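Local coordinates for bifunctional GH43-CE protein (Bacteroides eggerthii, PDB 6MLY), which probably hydrolyses xylan-derived chains as a family 43 glycoside hydrolase (beta-xylosidase-type) and also carries a carbohydrate-esterase domain, suggesting a role in degrading complex arabinoxylans, at residues K602-R606 with L655-G660; P31-M35 with A264-E268. One frame throughout, in Å; residues are numbered along the deposited sequence.

In the fold
The two contacts belong to different domains of the chain: their centres lie 48 Å apart, their nearest atoms about 29 Å apart, and they do not touch. In sequence they follow one another, interaction 2 closing before interaction 1 opens. Interaction 2 joins two blades of the N-terminal glycoside hydrolase propeller beside its predicted active site: the side chain of Asp32 is about 6 Å from that of Asp143, and a 1,2-ethanediol, probably from the crystallisation liquor, binds Asp32. Interaction 1 lies in the alpha/beta-hydrolase domain, a probable carbohydrate esterase, packing helix 596-610 against a loop; it is structural packing, and none of its residues binds the sodium ion, about 9 Å from the Leu655 side chain.

Interaction 1 of 2, residues K602-R606 with L655-G660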
loop_
_atom_site.group_PDB
_atom_site.type_symbol
_atom_site.label_atom_id
_atom_site.label_comp_id
_atom_site.label_asym_id
_atom_site.label_seq_id
_atom_site.Cartn_x
_atom_site.Cartn_y
_atom_site.Cartn_z
ATOM N N LYS A 602 13.393 -10.450 22.654
ATOM C CA LYS A 602 13.234 -9.641 23.847
ATOM C C LYS A 602 13.072 -8.163 23.468
ATOM O O LYS A 602 12.363 -7.440 24.159
ATOM C CB LYS A 602 14.405 -9.883 24.806
ATOM C CG LYS A 602 14.402 -11.259 25.452
ATOM C CD LYS A 602 15.273 -11.373 26.687
ATOM C CE LYS A 602 15.251 -12.743 27.334
ATOM N NZ LYS A 602 13.905 -13.096 27.845
ATOM N N ALA A 603 13.713 -7.732 22.371
ATOM C CA ALA A 603 13.627 -6.337 21.867
ATOM C C ALA A 603 12.253 -6.042 21.250
ATOM O O ALA A 603 11.720 -4.935 21.404
ATOM C CB ALA A 603 14.721 -6.077 20.862
ATOM N N ALA A 604 11.702 -7.018 20.519
ATOM C CA ALA A 604 10.369 -6.895 19.941
ATOM C C ALA A 604 9.328 -6.717 21.054
ATOM O O ALA A 604 8.420 -5.906 20.924
ATOM C CB ALA A 604 10.060 -8.092 19.081
ATOM N N ILE A 605 9.492 -7.462 22.153
ATOM C CA ILE A 605 8.566 -7.423 23.296
ATOM C C ILE A 605 8.702 -6.068 24.008
ATOM O O ILE A 605 7.697 -5.435 24.355
ATOM C CB ILE A 605 8.812 -8.614 24.249
ATOM C CG1 ILE A 605 8.596 -9.957 23.545
ATOM C CG2 ILE A 605 7.944 -8.497 25.493
ATOM C CD1 ILE A 605 9.314 -11.122 24.201
ATOM N N ARG A 606 9.950 -5.638 24.231
ATOM C CA ARG A 606 10.241 -4.334 24.822
ATOM C C ARG A 606 9.517 -3.244 24.022
ATOM O O ARG A 606 8.924 -2.346 24.604
ATOM C CB ARG A 606 11.749 -4.066 24.853
ATOM C CG ARG A 606 12.466 -4.634 26.068
ATOM C CD ARG A 606 13.916 -4.196 26.125
ATOM N NE ARG A 606 14.671 -4.614 24.950
ATOM C CZ ARG A 606 15.685 -5.471 24.971
ATOM N NH1 ARG A 606 16.191 -5.859 26.127
ATOM N NH2 ARG A 606 16.198 -5.934 23.844
ATOM N N LEU A 655 21.643 -12.289 27.378
ATOM C CA LEU A 655 20.374 -12.887 26.950
ATOM C C LEU A 655 19.324 -11.822 26.606
ATOM O O LEU A 655 18.377 -12.140 25.891
ATOM C CB LEU A 655 19.851 -13.830 28.039
ATOM C CG LEU A 655 20.392 -15.258 27.984
ATOM C CD1 LEU A 655 19.850 -16.082 29.142
ATOM C CD2 LEU A 655 20.062 -15.925 26.656
ATOM N N GLU A 656 19.463 -10.590 27.113
ATOM C CA GLU A 656 18.457 -9.557 26.821
ATOM C C GLU A 656 18.913 -8.685 25.641
ATOM O O GLU A 656 18.178 -8.550 24.667
ATOM C CB GLU A 656 18.105 -8.727 28.056
ATOM C CG GLU A 656 16.774 -8.011 27.890
ATOM C CD GLU A 656 16.228 -7.283 29.106
ATOM O OE1 GLU A 656 17.007 -7.041 30.052
ATOM O OE2 GLU A 656 15.023 -6.958 29.098
ATOM N N GLY A 657 20.108 -8.090 25.752
ATOM C CA GLY A 657 20.756 -7.360 24.655
ATOM C C GLY A 657 20.484 -5.865 24.707
ATOM O O GLY A 657 19.925 -5.362 25.682
ATOM N N ASN A 658 20.893 -5.162 23.643
ATOM C CA ASN A 658 20.747 -3.710 23.517
ATOM C C ASN A 658 20.285 -3.358 22.101
ATOM O O ASN A 658 20.809 -2.432 21.485
ATOM C CB ASN A 658 22.060 -2.976 23.795
ATOM C CG ASN A 658 22.662 -3.340 25.132
ATOM O OD1 ASN A 658 21.996 -3.231 26.159
ATOM N ND2 ASN A 658 23.912 -3.769 25.122
ATOM N N VAL A 659 19.289 -4.094 21.603
ATOM C CA VAL A 659 18.913 -4.031 20.205
ATOM C C VAL A 659 18.201 -2.697 19.941
ATOM O O VAL A 659 18.690 -1.880 19.151
ATOM C CB VAL A 659 18.070 -5.257 19.805
ATOM C CG1 VAL A 659 17.566 -5.175 18.374
ATOM C CG2 VAL A 659 18.847 -6.552 20.015
ATOM N N GLY A 660 17.076 -2.462 20.627
ATOM C CA GLY A 660 16.214 -1.291 20.361
ATOM C C GLY A 660 16.657 -0.051 21.121
ATOM O O GLY A 660 17.844 0.121 21.415
#
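Arg606 provides the polar centre of this contact, in which helix 596-610 of the alpha/beta-hydrolase fold packs against the loop leaving strand 651-654. Its guanidinium makes two links to Glu656. NH1 forms a salt bridge with Glu656 OE2 at 3.4 Å, although NH1 is crowded in the model and its position is less certain; NH2 donates a weak hydrogen bond to the Glu656 carbonyl O at 3.4 Å, with an angle of 155° at the hydrogen. Glu656 OE2 also takes a hydrogen bond with Ser667 OG, further along the same connection to strand 671-675.

The helix presents Lys602, Ala603 and Arg606 to the loop, as expected for positions i, i+1 and i+4; the regular turn is confirmed by the 3.0 Å bond from Arg606 N to Lys602 O. Lys602 contributes its aliphatic stem, CD lying 3.3 Å from Leu655 O and 3.9 Å from Glu656 CG, while its NZ continues to a hydrogen bond with Thr640. Between Glu656 and Val659 the loop passes Gly657, whose phi/psi of 95°/-171° would jam a CB against the preceding carbonyl O. Beyond this bend the chain returns to the helix, Gly660 CA approaching Ala603 CA to 5.9 Å, and the apolar packing is completed by Val659 CB, 3.6 Å from Ala603 CB.

Interaction 2 of 2, residues P31-M35 with A264-E268; sequences PDMSM and AYLFE. With EDO (1,2-ethanediol), chain F.
Segments 31-35 and 264-268 meet through side chains, from different blades of the five-bladed beta-propeller characteristic of family 43; CA 31 to 35 and CA 265 to 267 run antiparallel (179°). CA atoms pair Pro31 with Phe267 (6.7 Å) and Met33 with Leu266 (7.4 Å). The backbone is extended except at Asp32 (left-handed, 57°/64°).

With chi1 p, Tyr265 carries its OH across to Met35 N, which donates a nearly linear hydrogen bond (3.1 Å, 179°); Gln203 also bonds this hydroxyl.

Around the Tyr265 ring, Met35 (t,t,m) makes a CH-pi contact through CB (3.5 Å to the centroid) and an oblique Met-aromatic one through SD (4.5 Å); Met33 (m,t,m) packs CB 3.6 Å from Tyr265 CD1 and CE 3.1 Å from Leu266 O.

Though Asp32 CB (chi1 m) points away, OD1 lies 3.6 Å from Phe267 CE2 (chi1 p); OD2 accepts from O2 of an ethanediol, probably crystallisation liquor (2.7 Å). The Phe267 ring thus flanks a carboxylate placed, near Asp143, as the general base of family 43 enzymes probably is.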
loop_
_atom_site.group_PDB
_atom_site.type_symbol
_atom_site.label_atom_id
_atom_site.label_comp_id
_atom_site.label_asym_id
_atom_site.label_seq_id
_atom_site.Cartn_x
_atom_site.Cartn_y
_atom_site.Cartn_z
ATOM N N PRO A 31 -1.501 16.698 -10.956
ATOM C CA PRO A 31 -0.295 17.396 -11.406
ATOM C C PRO A 31 -0.503 18.319 -12.616
ATOM O O PRO A 31 -1.456 18.141 -13.372
ATOM C CB PRO A 31 0.638 16.239 -11.796
ATOM C CG PRO A 31 -0.303 15.152 -12.274
ATOM C CD PRO A 31 -1.548 15.301 -11.421
ATOM N N ASP A 32 0.417 19.279 -12.773
ATOM C CA ASP A 32 0.482 20.197 -13.910
ATOM C C ASP A 32 -0.844 20.952 -14.035
ATOM O O ASP A 32 -1.569 20.807 -15.023
ATOM C CB ASP A 32 0.824 19.459 -15.204
ATOM C CG ASP A 32 2.130 18.687 -15.149
ATOM O OD1 ASP A 32 2.755 18.648 -14.064
ATOM O OD2 ASP A 32 2.509 18.123 -16.194
ATOM N N MET A 33 -1.143 21.747 -13.005
ATOM C CA MET A 33 -2.345 22.550 -12.957
ATOM C C MET A 33 -2.185 23.754 -13.894
ATOM O O MET A 33 -1.114 24.355 -13.987
ATOM C CB MET A 33 -2.616 23.056 -11.538
ATOM C CG MET A 33 -3.099 21.978 -10.594
ATOM S SD MET A 33 -3.416 22.608 -8.925
ATOM C CE MET A 33 -1.745 22.924 -8.361
ATOM N N SER A 34 -3.272 24.064 -14.602
ATOM C CA SER A 34 -3.477 25.328 -15.265
ATOM C C SER A 34 -4.809 25.891 -14.762
ATOM O O SER A 34 -5.863 25.341 -15.060
ATOM C CB SER A 34 -3.453 25.162 -16.764
ATOM O OG SER A 34 -3.430 26.416 -17.432
ATOM N N MET A 35 -4.729 26.970 -13.975
ATOM C CA MET A 35 -5.867 27.523 -13.242
ATOM C C MET A 35 -6.250 28.898 -13.815
ATOM O O MET A 35 -5.414 29.645 -14.346
ATOM C CB MET A 35 -5.515 27.668 -11.758
ATOM C CG MET A 35 -6.719 27.781 -10.835
ATOM S SD MET A 35 -6.236 27.727 -9.087
ATOM C CE MET A 35 -5.905 25.975 -8.916
ATOM N N ALA A 264 -0.506 31.421 -5.261
ATOM C CA ALA A 264 0.259 30.650 -6.237
ATOM C C ALA A 264 -0.181 29.188 -6.159
ATOM O O ALA A 264 0.003 28.557 -5.123
ATOM C CB ALA A 264 1.735 30.780 -5.962
ATOM N N TYR A 265 -0.771 28.666 -7.242
ATOM C CA TYR A 265 -1.125 27.246 -7.308
ATOM C C TYR A 265 0.111 26.466 -7.774
ATOM O O TYR A 265 0.681 26.784 -8.819
ATOM C CB TYR A 265 -2.364 27.009 -8.176
ATOM C CG TYR A 265 -2.236 27.366 -9.634
ATOM C CD1 TYR A 265 -1.774 26.447 -10.562
ATOM C CD2 TYR A 265 -2.610 28.619 -10.094
ATOM C CE1 TYR A 265 -1.669 26.769 -11.904
ATOM C CE2 TYR A 265 -2.509 28.961 -11.434
ATOM C CZ TYR A 265 -2.040 28.031 -12.344
ATOM O OH TYR A 265 -1.948 28.363 -13.665
ATOM N N LEU A 266 0.523 25.486 -6.951
ATOM C CA LEU A 266 1.738 24.673 -7.128
ATOM C C LEU A 266 1.457 23.237 -6.665
ATOM O O LEU A 266 0.384 22.957 -6.131
ATOM C CB LEU A 266 2.875 25.273 -6.294
ATOM C CG LEU A 266 3.159 26.761 -6.482
ATOM C CD1 LEU A 266 3.966 27.304 -5.309
ATOM C CD2 LEU A 266 3.882 27.016 -7.797
ATOM N N PHE A 267 2.442 22.343 -6.829
ATOM C CA PHE A 267 2.313 20.959 -6.347
ATOM C C PHE A 267 3.652 20.420 -5.822
ATOM O O PHE A 267 4.728 20.825 -6.283
ATOM C CB PHE A 267 1.744 20.050 -7.441
ATOM C CG PHE A 267 2.668 19.754 -8.599
ATOM C CD1 PHE A 267 3.651 18.779 -8.499
ATOM C CD2 PHE A 267 2.532 20.426 -9.803
ATOM C CE1 PHE A 267 4.490 18.502 -9.568
ATOM C CE2 PHE A 267 3.372 20.147 -10.871
ATOM C CZ PHE A 267 4.349 19.188 -10.754
ATOM N N GLU A 268 3.545 19.484 -4.865
ATOM C CA GLU A 268 4.662 18.741 -4.257
ATOM C C GLU A 268 4.647 17.306 -4.795
ATOM O O GLU A 268 3.610 16.829 -5.244
ATOM C CB GLU A 268 4.507 18.726 -2.732
ATOM C CG GLU A 268 5.783 18.399 -1.969
ATOM C CD GLU A 268 5.575 17.976 -0.521
ATOM O OE1 GLU A 268 4.424 17.639 -0.164
ATOM O OE2 GLU A 268 6.565 17.974 0.249
HETATM C C1 EDO F . 5.528 16.340 -15.813
HETATM O O1 EDO F . 4.383 16.642 -15.006
HETATM C C2 EDO F . 5.043 15.773 -17.139
HETATM O O2 EDO F . 4.176 16.728 -17.770
#